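Local coordinates for probable protein phosphatase 2C 50 (Oryza sativa subsp. japonica, PDB 5ZCG), which probably hydrolyses phosphoserine and phosphothreonine in proteins as a magnesium-dependent serine/threonine phosphatase of the PP2C family, at residues H55-F60 against I316-K321; Q112-E117 against R215-R220; V167-K172 against E259-A264; G209-S214 against P224-K229. The protein carries 5 engineered substitutions. All blocks are in the same frame, centred on the assembly; numbering follows the deposited sequence.

Contact 1: H55-F60 against I316-K321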
loop_
_atom_site.group_PDB
_atom_site.type_symbol
_atom_site.label_atom_id
_atom_site.label_comp_id
_atom_site.label_asym_id
_atom_site.label_seq_id
_atom_site.Cartn_x
_atom_site.Cartn_y
_atom_site.Cartn_z
ATOM N N HIS A 55 -13.618 17.611 -11.028
ATOM C CA HIS A 55 -14.006 16.264 -10.640
ATOM C C HIS A 55 -12.767 15.480 -10.240
ATOM O O HIS A 55 -11.668 15.734 -10.737
ATOM C CB HIS A 55 -14.723 15.544 -11.783
ATOM C CG HIS A 55 -15.363 16.469 -12.765
ATOM N ND1 HIS A 55 -16.439 17.267 -12.441
ATOM C CD2 HIS A 55 -15.073 16.731 -14.060
ATOM C CE1 HIS A 55 -16.786 17.982 -13.496
ATOM N NE2 HIS A 55 -15.974 17.674 -14.492
ATOM N N LEU A 56 -12.936 14.515 -9.347
ATOM C CA LEU A 56 -11.807 13.728 -8.871
ATOM C C LEU A 56 -12.009 12.260 -9.220
ATOM O O LEU A 56 -13.090 11.708 -8.997
ATOM C CB LEU A 56 -11.604 13.899 -7.362
ATOM C CG LEU A 56 -10.228 13.426 -6.877
ATOM C CD1 LEU A 56 -9.134 14.355 -7.374
ATOM C CD2 LEU A 56 -10.178 13.320 -5.373
ATOM N N PHE A 57 -10.978 11.639 -9.787
ATOM C CA PHE A 57 -10.958 10.204 -10.036
ATOM C C PHE A 57 -9.771 9.603 -9.308
ATOM O O PHE A 57 -8.703 10.213 -9.235
ATOM C CB PHE A 57 -10.884 9.891 -11.537
ATOM C CG PHE A 57 -11.994 10.513 -12.329
ATOM C CD1 PHE A 57 -13.211 9.867 -12.462
ATOM C CD2 PHE A 57 -11.827 11.754 -12.923
ATOM C CE1 PHE A 57 -14.241 10.442 -13.183
ATOM C CE2 PHE A 57 -12.851 12.332 -13.647
ATOM C CZ PHE A 57 -14.060 11.679 -13.777
ATOM N N GLY A 58 -9.961 8.422 -8.742
ATOM C CA GLY A 58 -8.889 7.821 -7.981
ATOM C C GLY A 58 -8.927 6.310 -7.977
ATOM O O GLY A 58 -10.004 5.708 -7.936
ATOM N N VAL A 59 -7.753 5.691 -8.006
ATOM C CA VAL A 59 -7.618 4.250 -7.845
ATOM C C VAL A 59 -6.683 4.000 -6.672
ATOM O O VAL A 59 -5.583 4.573 -6.608
ATOM C CB VAL A 59 -7.108 3.573 -9.130
ATOM C CG1 VAL A 59 -6.726 2.110 -8.865
ATOM C CG2 VAL A 59 -8.173 3.665 -10.223
ATOM N N PHE A 60 -7.126 3.147 -5.746
ATOM C CA PHE A 60 -6.429 2.881 -4.492
ATOM C C PHE A 60 -6.241 1.375 -4.374
ATOM O O PHE A 60 -7.205 0.639 -4.146
ATOM C CB PHE A 60 -7.218 3.437 -3.308
ATOM C CG PHE A 60 -7.836 4.781 -3.583
ATOM C CD1 PHE A 60 -7.081 5.936 -3.486
ATOM C CD2 PHE A 60 -9.161 4.882 -3.975
ATOM C CE1 PHE A 60 -7.637 7.172 -3.754
ATOM C CE2 PHE A 60 -9.724 6.112 -4.246
ATOM C CZ PHE A 60 -8.961 7.261 -4.133
ATOM N N ILE A 316 -10.297 2.832 -14.401
ATOM C CA ILE A 316 -11.159 3.965 -14.697
ATOM C C ILE A 316 -10.702 4.550 -16.020
ATOM O O ILE A 316 -9.507 4.819 -16.209
ATOM C CB ILE A 316 -11.118 5.039 -13.595
ATOM C CG1 ILE A 316 -11.580 4.481 -12.248
ATOM C CG2 ILE A 316 -11.990 6.219 -13.999
ATOM C CD1 ILE A 316 -11.500 5.505 -11.117
ATOM N N VAL A 317 -11.645 4.743 -16.934
ATOM C CA VAL A 317 -11.388 5.411 -18.201
ATOM C C VAL A 317 -12.214 6.688 -18.214
ATOM O O VAL A 317 -13.437 6.643 -18.029
ATOM C CB VAL A 317 -11.724 4.514 -19.400
ATOM C CG1 VAL A 317 -11.423 5.238 -20.712
ATOM C CG2 VAL A 317 -10.945 3.206 -19.299
ATOM N N VAL A 318 -11.551 7.822 -18.417
ATOM C CA VAL A 318 -12.215 9.121 -18.482
ATOM C C VAL A 318 -12.097 9.638 -19.907
ATOM O O VAL A 318 -10.991 9.916 -20.385
ATOM C CB VAL A 318 -11.613 10.120 -17.479
ATOM C CG1 VAL A 318 -12.286 11.484 -17.620
ATOM C CG2 VAL A 318 -11.762 9.603 -16.054
ATOM N N ASP A 319 -13.231 9.763 -20.587
ATOM C CA ASP A 319 -13.254 10.345 -21.919
ATOM C C ASP A 319 -13.039 11.850 -21.805
ATOM O O ASP A 319 -13.810 12.546 -21.137
ATOM C CB ASP A 319 -14.581 10.018 -22.602
ATOM C CG ASP A 319 -14.626 10.464 -24.050
ATOM O OD1 ASP A 319 -13.618 11.002 -24.557
ATOM O OD2 ASP A 319 -15.683 10.278 -24.686
ATOM N N LEU A 320 -11.986 12.353 -22.444
ATOM C CA LEU A 320 -11.621 13.756 -22.332
ATOM C C LEU A 320 -12.155 14.613 -23.474
ATOM O O LEU A 320 -11.867 15.811 -23.511
ATOM C CB LEU A 320 -10.096 13.893 -22.262
ATOM C CG LEU A 320 -9.415 13.436 -20.969
ATOM C CD1 LEU A 320 -7.914 13.645 -21.053
ATOM C CD2 LEU A 320 -9.983 14.169 -19.765
ATOM N N LYS A 321 -12.912 14.041 -24.405
ATOM C CA LYS A 321 -13.484 14.831 -25.493
ATOM C C LYS A 321 -14.973 15.100 -25.293
ATOM O O LYS A 321 -15.505 14.924 -24.198
ATOM C CB LYS A 321 -13.239 14.150 -26.838
ATOM C CG LYS A 321 -11.819 14.354 -27.344
ATOM C CD LYS A 321 -11.466 13.409 -28.477
ATOM C CE LYS A 321 -10.805 14.157 -29.624
ATOM N NZ LYS A 321 -11.789 14.923 -30.444
#
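Phe57 and Val318 meet tip to tip in the middle of the PP2C beta sandwich, where strand 53-63 of one antiparallel sheet faces strand 313-319 of the other. The methyl CG2 of Val318 sits almost exactly above the centre of the Phe57 ring, 3.6 Å from its centroid and 2° from the ring normal. This is a textbook CH-pi contact, with all six ring carbons nearly equidistant from the methyl. Ile316 comes at the same ring obliquely, its CG2 lying 4.1 Å from Phe57 CD1. The other branch of Ile316 runs alongside Val59 in the opposite direction, bringing CD1 to 3.9 Å from Val59 CG2. That same CD1 methyl lies 3.5 Å from the carbonyl oxygen of Gly58. The Phe57 ring is directed into the interface by a first torsion of -56°, which sets CG anti to the carbonyl carbon. An alanine at Phe57 would probably open a gap between the sheets and leave the Val318 methyl without the aromatic face it rests on.

Further out, Trp4 meets the Phe57 ring edge-to-face. Backbone bonds to Ala149 and Val147 tie strand 53-63 into its own sheet, and the strand runs on to Asp61 and Gly62, which bind magnesium. Behind Gly58 the Phe60 ring lies close: a CB on Gly58 would fall 2.6 Å from Phe60 CZ. Where strand 313-319 ends, Asp319 forms an Asx turn, its OD1 accepting from the backbone N of Lys321 at 3.1 Å.

Contact 2: Q112-E117 against R215-R220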
loop_
_atom_site.group_PDB
_atom_site.type_symbol
_atom_site.label_atom_id
_atom_site.label_comp_id
_atom_site.label_asym_id
_atom_site.label_seq_id
_atom_site.Cartn_x
_atom_site.Cartn_y
_atom_site.Cartn_z
ATOM N N GLN A 112 -0.695 13.372 3.275
ATOM C CA GLN A 112 -0.139 13.211 4.613
ATOM C C GLN A 112 -1.231 13.223 5.668
ATOM O O GLN A 112 -1.146 12.499 6.664
ATOM C CB GLN A 112 0.882 14.318 4.890
ATOM C CG GLN A 112 1.578 14.214 6.240
ATOM C CD GLN A 112 2.431 12.964 6.360
ATOM O OE1 GLN A 112 3.450 12.826 5.680
ATOM N NE2 GLN A 112 2.017 12.043 7.227
ATOM N N ARG A 113 -2.264 14.046 5.475
ATOM C CA ARG A 113 -3.357 14.103 6.438
ATOM C C ARG A 113 -4.149 12.806 6.438
ATOM O O ARG A 113 -4.508 12.287 7.503
ATOM C CB ARG A 113 -4.266 15.293 6.127
ATOM C CG ARG A 113 -5.611 15.261 6.840
ATOM C CD ARG A 113 -5.497 15.733 8.283
ATOM N NE ARG A 113 -4.600 16.880 8.421
ATOM C CZ ARG A 113 -4.933 18.133 8.124
ATOM N NH1 ARG A 113 -6.149 18.412 7.672
ATOM N NH2 ARG A 113 -4.050 19.110 8.280
ATOM N N VAL A 114 -4.426 12.261 5.254
ATOM C CA VAL A 114 -5.097 10.963 5.202
ATOM C C VAL A 114 -4.227 9.889 5.851
ATOM O O VAL A 114 -4.722 9.049 6.616
ATOM C CB VAL A 114 -5.470 10.603 3.752
ATOM C CG1 VAL A 114 -5.932 9.153 3.665
ATOM C CG2 VAL A 114 -6.555 11.541 3.248
ATOM N N ASP A 115 -2.918 9.914 5.586
ATOM C CA ASP A 115 -2.017 8.950 6.220
ATOM C C ASP A 115 -2.065 9.069 7.741
ATOM O O ASP A 115 -2.159 8.062 8.453
ATOM C CB ASP A 115 -0.591 9.153 5.702
ATOM C CG ASP A 115 0.372 8.070 6.177
ATOM O OD1 ASP A 115 0.290 6.925 5.672
ATOM O OD2 ASP A 115 1.218 8.360 7.051
ATOM N N ASP A 116 -2.022 10.306 8.255
ATOM C CA ASP A 116 -2.063 10.534 9.698
ATOM C C ASP A 116 -3.383 10.067 10.296
ATOM O O ASP A 116 -3.420 9.579 11.432
ATOM C CB ASP A 116 -1.848 12.019 10.003
ATOM C CG ASP A 116 -0.397 12.445 9.873
ATOM O OD1 ASP A 116 0.498 11.576 9.968
ATOM O OD2 ASP A 116 -0.152 13.654 9.681
ATOM N N GLU A 117 -4.481 10.225 9.553
ATOM C CA GLU A 117 -5.760 9.709 10.026
ATOM C C GLU A 117 -5.742 8.189 10.077
ATOM O O GLU A 117 -6.260 7.586 11.026
ATOM C CB GLU A 117 -6.892 10.205 9.129
ATOM C CG GLU A 117 -7.169 11.692 9.261
ATOM C CD GLU A 117 -8.296 12.157 8.353
ATOM O OE1 GLU A 117 -8.592 13.371 8.351
ATOM O OE2 GLU A 117 -8.884 11.308 7.641
ATOM N N ARG A 215 6.524 3.981 -1.773
ATOM C CA ARG A 215 5.600 4.962 -1.228
ATOM C C ARG A 215 4.209 4.355 -1.177
ATOM O O ARG A 215 3.836 3.568 -2.054
ATOM C CB ARG A 215 5.570 6.253 -2.061
ATOM C CG ARG A 215 6.942 6.830 -2.348
ATOM C CD ARG A 215 6.892 8.313 -2.628
ATOM N NE ARG A 215 8.162 8.772 -3.177
ATOM C CZ ARG A 215 8.379 9.996 -3.641
ATOM N NH1 ARG A 215 7.401 10.895 -3.625
ATOM N NH2 ARG A 215 9.572 10.318 -4.124
ATOM N N SER A 216 3.453 4.725 -0.151
ATOM C CA SER A 216 2.073 4.284 0.012
ATOM C C SER A 216 1.429 5.122 1.106
ATOM O O SER A 216 2.094 5.906 1.789
ATOM C CB SER A 216 1.988 2.792 0.356
ATOM O OG SER A 216 1.899 2.605 1.756
ATOM N N ILE A 217 0.119 4.952 1.254
ATOM C CA ILE A 217 -0.633 5.470 2.389
ATOM C C ILE A 217 -0.820 4.327 3.376
ATOM O O ILE A 217 -1.246 3.234 2.990
ATOM C CB ILE A 217 -1.990 6.049 1.948
ATOM C CG1 ILE A 217 -1.781 7.247 1.017
ATOM C CG2 ILE A 217 -2.830 6.436 3.165
ATOM C CD1 ILE A 217 -3.043 8.021 0.730
ATOM N N GLY A 218 -0.497 4.569 4.643
ATOM C CA GLY A 218 -0.562 3.515 5.639
ATOM C C GLY A 218 0.801 2.886 5.842
ATOM O O GLY A 218 1.813 3.584 5.742
ATOM N N ASP A 219 0.848 1.578 6.106
ATOM C CA ASP A 219 2.109 0.848 6.275
ATOM C C ASP A 219 3.029 1.545 7.280
ATOM O O ASP A 219 4.224 1.732 7.036
ATOM C CB ASP A 219 2.830 0.679 4.935
ATOM C CG ASP A 219 2.044 -0.159 3.945
ATOM O OD1 ASP A 219 1.571 -1.246 4.327
ATOM O OD2 ASP A 219 1.905 0.275 2.779
ATOM N N ARG A 220 2.466 1.940 8.424
ATOM C CA ARG A 220 3.278 2.664 9.400
ATOM C C ARG A 220 4.404 1.814 9.977
ATOM O O ARG A 220 5.335 2.378 10.560
ATOM C CB ARG A 220 2.410 3.222 10.531
ATOM C CG ARG A 220 1.692 2.200 11.400
ATOM C CD ARG A 220 0.668 2.906 12.292
ATOM N NE ARG A 220 -0.121 1.991 13.118
ATOM C CZ ARG A 220 -1.334 1.542 12.803
ATOM N NH1 ARG A 220 -1.916 1.905 11.665
ATOM N NH2 ARG A 220 -1.968 0.720 13.627
#
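Asp115, on helix 99-118, reaches across to the backbone of residues 215-220 and takes the amide of Gly218, while Val114 beside it meets Ile217. Along the second segment, Arg215 comes first; its guanidinium turns to Glu188 in a salt bridge and to the carbonyl of Lys229. Ser216 follows, its OG donating to Asp219 OD2 at a short 2.5 Å. The hydroxyl approaches on the anti side of the carboxylate, 18° out of its plane, and His63 NE2 bonds to the same oxygen.

Ile217 supplies the apolar part of the contact. Its CG2 lies 4.2 Å from Val114 CG1, the two side chains crossing at a slant, and 4.0 Å from Asp115 CA, with Cys72 and Ile76 of helix 67-91 completing the surroundings. The N-H of Gly218 then goes to Asp115 OD1, N to OD1 2.7 Å, with a nearly straight N-H...O angle of 169°. The oxygen is met almost along its C-O bond. With CG anti to the backbone N (chi1 -172°), the Asp115 carboxylate stands out from the helix toward this amide; its OD2 makes a salt bridge with Lys223, so both buried oxygens are engaged. At the backbone angles of Gly218 a CB would be jammed against the carbonyl oxygen of Ile217.

The short strand 217-218 pairs with strand 143-151, so the contact ties helix 99-118, which lies beside helix 67-91 in one outer layer of the alpha-beta-beta-alpha sandwich of PP2C phosphatases, to the sheet beneath.

Contact 3: V167-K172 against E259-A264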
loop_
_atom_site.group_PDB
_atom_site.type_symbol
_atom_site.label_atom_id
_atom_site.label_comp_id
_atom_site.label_asym_id
_atom_site.label_seq_id
_atom_site.Cartn_x
_atom_site.Cartn_y
_atom_site.Cartn_z
ATOM N N VAL A 167 -2.307 7.017 -17.123
ATOM C CA VAL A 167 -1.748 7.281 -18.440
ATOM C C VAL A 167 -2.737 8.143 -19.210
ATOM O O VAL A 167 -3.955 7.963 -19.098
ATOM C CB VAL A 167 -1.437 5.972 -19.202
ATOM C CG1 VAL A 167 -0.824 6.272 -20.563
ATOM C CG2 VAL A 167 -0.498 5.099 -18.387
ATOM N N LEU A 168 -2.214 9.107 -19.957
ATOM C CA LEU A 168 -3.016 9.930 -20.843
ATOM C C LEU A 168 -2.820 9.450 -22.273
ATOM O O LEU A 168 -1.703 9.130 -22.684
ATOM C CB LEU A 168 -2.624 11.403 -20.712
ATOM C CG LEU A 168 -2.977 12.350 -21.858
ATOM C CD1 LEU A 168 -4.439 12.741 -21.779
ATOM C CD2 LEU A 168 -2.079 13.583 -21.830
ATOM N N CYS A 169 -3.910 9.360 -23.018
ATOM C CA CYS A 169 -3.842 9.065 -24.441
ATOM C C CYS A 169 -3.951 10.396 -25.169
ATOM O O CYS A 169 -4.997 11.047 -25.125
ATOM C CB CYS A 169 -4.944 8.094 -24.864
ATOM S SG CYS A 169 -4.814 7.556 -26.586
ATOM N N ARG A 170 -2.858 10.827 -25.793
ATOM C CA ARG A 170 -2.810 12.101 -26.500
ATOM C C ARG A 170 -2.310 11.839 -27.908
ATOM O O ARG A 170 -1.229 11.270 -28.082
ATOM C CB ARG A 170 -1.902 13.101 -25.779
ATOM C CG ARG A 170 -1.618 14.368 -26.569
ATOM C CD ARG A 170 -0.982 15.425 -25.683
ATOM N NE ARG A 170 -1.922 15.948 -24.698
ATOM C CZ ARG A 170 -1.590 16.793 -23.724
ATOM N NH1 ARG A 170 -0.337 17.209 -23.606
ATOM N NH2 ARG A 170 -2.509 17.221 -22.868
ATOM N N GLY A 171 -3.082 12.271 -28.900
ATOM C CA GLY A 171 -2.746 11.965 -30.278
ATOM C C GLY A 171 -2.612 10.474 -30.493
ATOM O O GLY A 171 -1.680 10.026 -31.171
ATOM N N LYS A 172 -3.507 9.695 -29.876
ATOM C CA LYS A 172 -3.499 8.228 -29.894
ATOM C C LYS A 172 -2.135 7.659 -29.499
ATOM O O LYS A 172 -1.759 6.559 -29.912
ATOM C CB LYS A 172 -3.993 7.666 -31.237
ATOM C CG LYS A 172 -3.070 7.775 -32.442
ATOM C CD LYS A 172 -3.859 7.631 -33.737
ATOM C CE LYS A 172 -2.946 7.650 -34.949
ATOM N NZ LYS A 172 -1.988 6.512 -34.937
ATOM N N GLU A 259 -0.709 -0.328 -25.328
ATOM C CA GLU A 259 -1.862 -1.181 -25.593
ATOM C C GLU A 259 -3.096 -0.671 -24.863
ATOM O O GLU A 259 -4.200 -0.689 -25.417
ATOM C CB GLU A 259 -1.562 -2.625 -25.193
ATOM C CG GLU A 259 -2.672 -3.601 -25.578
ATOM C CD GLU A 259 -2.250 -5.058 -25.478
ATOM O OE1 GLU A 259 -1.432 -5.393 -24.593
ATOM O OE2 GLU A 259 -2.743 -5.871 -26.287
ATOM N N ALA A 260 -2.925 -0.215 -23.617
ATOM C CA ALA A 260 -4.053 0.318 -22.862
ATOM C C ALA A 260 -4.650 1.538 -23.551
ATOM O O ALA A 260 -5.875 1.646 -23.682
ATOM C CB ALA A 260 -3.618 0.659 -21.436
ATOM N N CYS A 261 -3.799 2.461 -24.012
ATOM C CA CYS A 261 -4.303 3.653 -24.689
ATOM C C CYS A 261 -5.035 3.293 -25.976
ATOM O O CYS A 261 -6.147 3.782 -26.233
ATOM C CB CYS A 261 -3.151 4.615 -24.974
ATOM S SG CYS A 261 -2.590 5.507 -23.513
ATOM N N LYS A 262 -4.424 2.441 -26.802
ATOM C CA LYS A 262 -5.063 2.046 -28.056
ATOM C C LYS A 262 -6.416 1.391 -27.800
ATOM O O LYS A 262 -7.433 1.783 -28.388
ATOM C CB LYS A 262 -4.138 1.115 -28.839
ATOM C CG LYS A 262 -2.917 1.829 -29.403
ATOM C CD LYS A 262 -2.031 0.913 -30.239
ATOM C CE LYS A 262 -0.720 1.605 -30.579
ATOM N NZ LYS A 262 -0.935 3.045 -30.922
ATOM N N VAL A 263 -6.449 0.410 -26.894
ATOM C CA VAL A 263 -7.685 -0.312 -26.611
ATOM C C VAL A 263 -8.757 0.643 -26.099
ATOM O O VAL A 263 -9.901 0.614 -26.560
ATOM C CB VAL A 263 -7.418 -1.457 -25.615
ATOM C CG1 VAL A 263 -8.719 -1.936 -24.999
ATOM C CG2 VAL A 263 -6.708 -2.616 -26.315
ATOM N N ALA A 264 -8.402 1.524 -25.156
ATOM C CA ALA A 264 -9.404 2.410 -24.567
ATOM C C ALA A 264 -9.989 3.352 -25.609
ATOM O O ALA A 264 -11.218 3.489 -25.724
ATOM C CB ALA A 264 -8.788 3.201 -23.406
#
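Cys261 sets its thiol, from helix 257-274, between two side chains of strand 165-170, Val167 and Cys169. Its SG lies 3.5 Å from Val167 CG1 on one flank and 3.7 Å from Cys169 CB on the other. The first torsion of Cys261, -76°, puts the sulphur anti to the carbonyl carbon and aims it along the strand toward Val167. Cys169 answers the other way: with SG anti to its backbone N (chi1 -174°), its sulphur passes the opposing thiol and rests 3.7 Å from Cys261 CB. Cys169 SG and Cys261 SG are 4.3 Å apart, so no disulphide joins them.

At the solvent end, Lys262 bends at its last torsion and brings NZ to 3.7 Å from the carbonyl oxygen of Lys172, too far for a hydrogen bond. Lys172 NZ and Lys262 NZ are 5.4 Å apart, a like-charged pair whose repulsion would probably be weakened by solvent. Deeper in, Trp252 touches Val167 and Ala260.

Strand and helix axes cross at 57°, 8.5 Å apart. Helix 257-274, side by side with helix 291-306, covers the outer face of the sheet that holds strands 165-170 and 241-247, forming an outer alpha layer of the PP2C sandwich.

Contact 4: G209-S214 against P224-K229. Engineered in segment 209-214: Val210 (natural residue Ile).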
loop_
_atom_site.group_PDB
_atom_site.type_symbol
_atom_site.label_atom_id
_atom_site.label_comp_id
_atom_site.label_asym_id
_atom_site.label_seq_id
_atom_site.Cartn_x
_atom_site.Cartn_y
_atom_site.Cartn_z
ATOM N N GLY A 209 13.112 -5.890 1.702
ATOM C CA GLY A 209 12.752 -7.188 1.171
ATOM C C GLY A 209 11.290 -7.544 1.311
ATOM O O GLY A 209 10.910 -8.659 0.946
ATOM N N VAL A 210 10.457 -6.636 1.826
ATOM C CA VAL A 210 9.072 -6.941 2.182
ATOM C C VAL A 210 8.080 -6.359 1.170
ATOM O O VAL A 210 7.285 -7.091 0.577
ATOM C CB VAL A 210 8.754 -6.460 3.615
ATOM C CG1 VAL A 210 7.278 -6.671 3.932
ATOM C CG2 VAL A 210 9.632 -7.179 4.627
ATOM N N LEU A 211 8.138 -5.051 0.933
ATOM C CA LEU A 211 7.102 -4.334 0.202
ATOM C C LEU A 211 7.648 -3.871 -1.138
ATOM O O LEU A 211 8.707 -3.239 -1.198
ATOM C CB LEU A 211 6.606 -3.130 1.015
ATOM C CG LEU A 211 5.338 -2.403 0.563
ATOM C CD1 LEU A 211 4.110 -3.225 0.920
ATOM C CD2 LEU A 211 5.258 -1.034 1.201
ATOM N N ALA A 212 6.917 -4.180 -2.208
ATOM C CA ALA A 212 7.367 -3.923 -3.570
ATOM C C ALA A 212 7.061 -2.509 -4.037
ATOM O O ALA A 212 6.982 -2.270 -5.246
ATOM C CB ALA A 212 6.751 -4.947 -4.532
ATOM N N MET A 213 6.883 -1.576 -3.109
ATOM C CA MET A 213 6.681 -0.173 -3.421
ATOM C C MET A 213 7.377 0.670 -2.362
ATOM O O MET A 213 7.469 0.279 -1.195
ATOM C CB MET A 213 5.197 0.198 -3.471
ATOM C CG MET A 213 4.479 0.062 -2.137
ATOM S SD MET A 213 2.737 0.486 -2.295
ATOM C CE MET A 213 2.528 0.125 -4.006
ATOM N N SER A 214 7.886 1.825 -2.784
ATOM C CA SER A 214 8.623 2.714 -1.897
ATOM C C SER A 214 7.749 3.800 -1.282
ATOM O O SER A 214 8.201 4.489 -0.360
ATOM C CB SER A 214 9.794 3.358 -2.649
ATOM O OG SER A 214 9.387 3.848 -3.911
ATOM N N PRO A 224 10.490 5.122 8.459
ATOM C CA PRO A 224 10.294 6.207 7.496
ATOM C C PRO A 224 10.666 5.840 6.063
ATOM O O PRO A 224 10.838 6.736 5.235
ATOM C CB PRO A 224 11.240 7.281 8.019
ATOM C CG PRO A 224 12.417 6.467 8.531
ATOM C CD PRO A 224 11.849 5.150 9.032
ATOM N N PHE A 225 10.789 4.544 5.773
ATOM C CA PHE A 225 11.234 4.120 4.449
ATOM C C PHE A 225 10.113 4.222 3.418
ATOM O O PHE A 225 10.353 4.632 2.277
ATOM C CB PHE A 225 11.789 2.696 4.520
ATOM C CG PHE A 225 12.738 2.477 5.670
ATOM C CD1 PHE A 225 13.948 3.151 5.725
ATOM C CD2 PHE A 225 12.415 1.608 6.704
ATOM C CE1 PHE A 225 14.822 2.963 6.783
ATOM C CE2 PHE A 225 13.286 1.414 7.769
ATOM C CZ PHE A 225 14.493 2.092 7.805
ATOM N N VAL A 226 8.889 3.853 3.792
ATOM C CA VAL A 226 7.722 4.000 2.928
ATOM C C VAL A 226 6.982 5.261 3.362
ATOM O O VAL A 226 6.530 5.359 4.505
ATOM C CB VAL A 226 6.819 2.756 2.992
ATOM C CG1 VAL A 226 5.623 2.911 2.067
ATOM C CG2 VAL A 226 7.617 1.504 2.625
ATOM N N ILE A 227 6.857 6.226 2.463
ATOM C CA ILE A 227 6.321 7.540 2.813
ATOM C C ILE A 227 5.056 7.776 2.010
ATOM O O ILE A 227 4.859 7.192 0.925
ATOM C CB ILE A 227 7.364 8.659 2.579
ATOM C CG1 ILE A 227 7.932 8.568 1.162
ATOM C CG2 ILE A 227 8.462 8.600 3.638
ATOM C CD1 ILE A 227 8.674 9.806 0.721
ATOM N N PRO A 228 4.159 8.656 2.497
ATOM C CA PRO A 228 2.921 8.931 1.759
ATOM C C PRO A 228 3.008 10.169 0.885
ATOM O O PRO A 228 1.988 10.819 0.629
ATOM C CB PRO A 228 1.901 9.119 2.880
ATOM C CG PRO A 228 2.720 9.784 3.992
ATOM C CD PRO A 228 4.164 9.317 3.824
ATOM N N LYS A 229 4.203 10.496 0.403
ATOM C CA LYS A 229 4.399 11.748 -0.315
ATOM C C LYS A 229 4.131 11.530 -1.795
ATOM O O LYS A 229 4.805 10.699 -2.417
ATOM C CB LYS A 229 5.809 12.279 -0.119
ATOM C CG LYS A 229 6.168 13.417 -1.067
ATOM C CD LYS A 229 7.063 14.444 -0.400
ATOM C CE LYS A 229 7.459 15.557 -1.359
ATOM N NZ LYS A 229 6.333 16.494 -1.625
#
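Leu211 and Val226 meet at nearly a right angle between two loops that flank the short strand 217-218, in a region consistent with the flap beside the PP2C active site. The apolar contact rests on Leu211 CD2, which lies 3.7 Å from Val226 CG2 and 4.1 Å from Val226 CG1, so it faces both branches of the valine. Val226 CG2, the branch anti to the carbonyl carbon and thereby turned to 209-214, also lies 4.0 Å from Met213 O. An alanine at Val226 would remove both gamma methyls and would probably leave Leu211 CD2 without its mate, opening a gap between the loops. Leu211 also touches His63 and the backbone of another protein chain, and an apolar side chain of that chain packs on Val210, an engineered residue (isoleucine in nature). Val210 and Leu211 form a classic beta bulge opposite Val207.

The polar side is made of backbone carbonyls; Ser214 OG is hydrogen-bonded to Glu188. Ser214 O receives a CA-H...O contact from Val226 CA at 3.4 Å, with an angle of 166° at the hydrogen. Ser214 O and Phe225 O, both acceptors, stand only 3.4 Å apart. Arg191 reconciles them, one guanidinium spanning both loops and likely to offset the repulsion of the two oxygens: its NH1 bonds to Ser214 O and its NH2 to Phe225 O.

How the contacts relate
All four contacts are mainly buried, but they differ in depth. Contact 1 is the most central, about 9 Å from the chain centre, and its side-chain contacts are all apolar; contact 3, about 18 Å out, has a charged, exposed rim. These two touch through Leu320 CD1 and Leu168 CD1, 3.7 Å apart, and each includes a strand of the five-stranded sheet. Contacts 2 and 4 lie on the same side of the chain centre and rely more on polar groups: a carboxylate gripping an amide in one, carbonyls bridged by an arginine in the other. Ser216 N bonds to Ile227 O at 3.0 Å, directly linking 215-220 to 224-229.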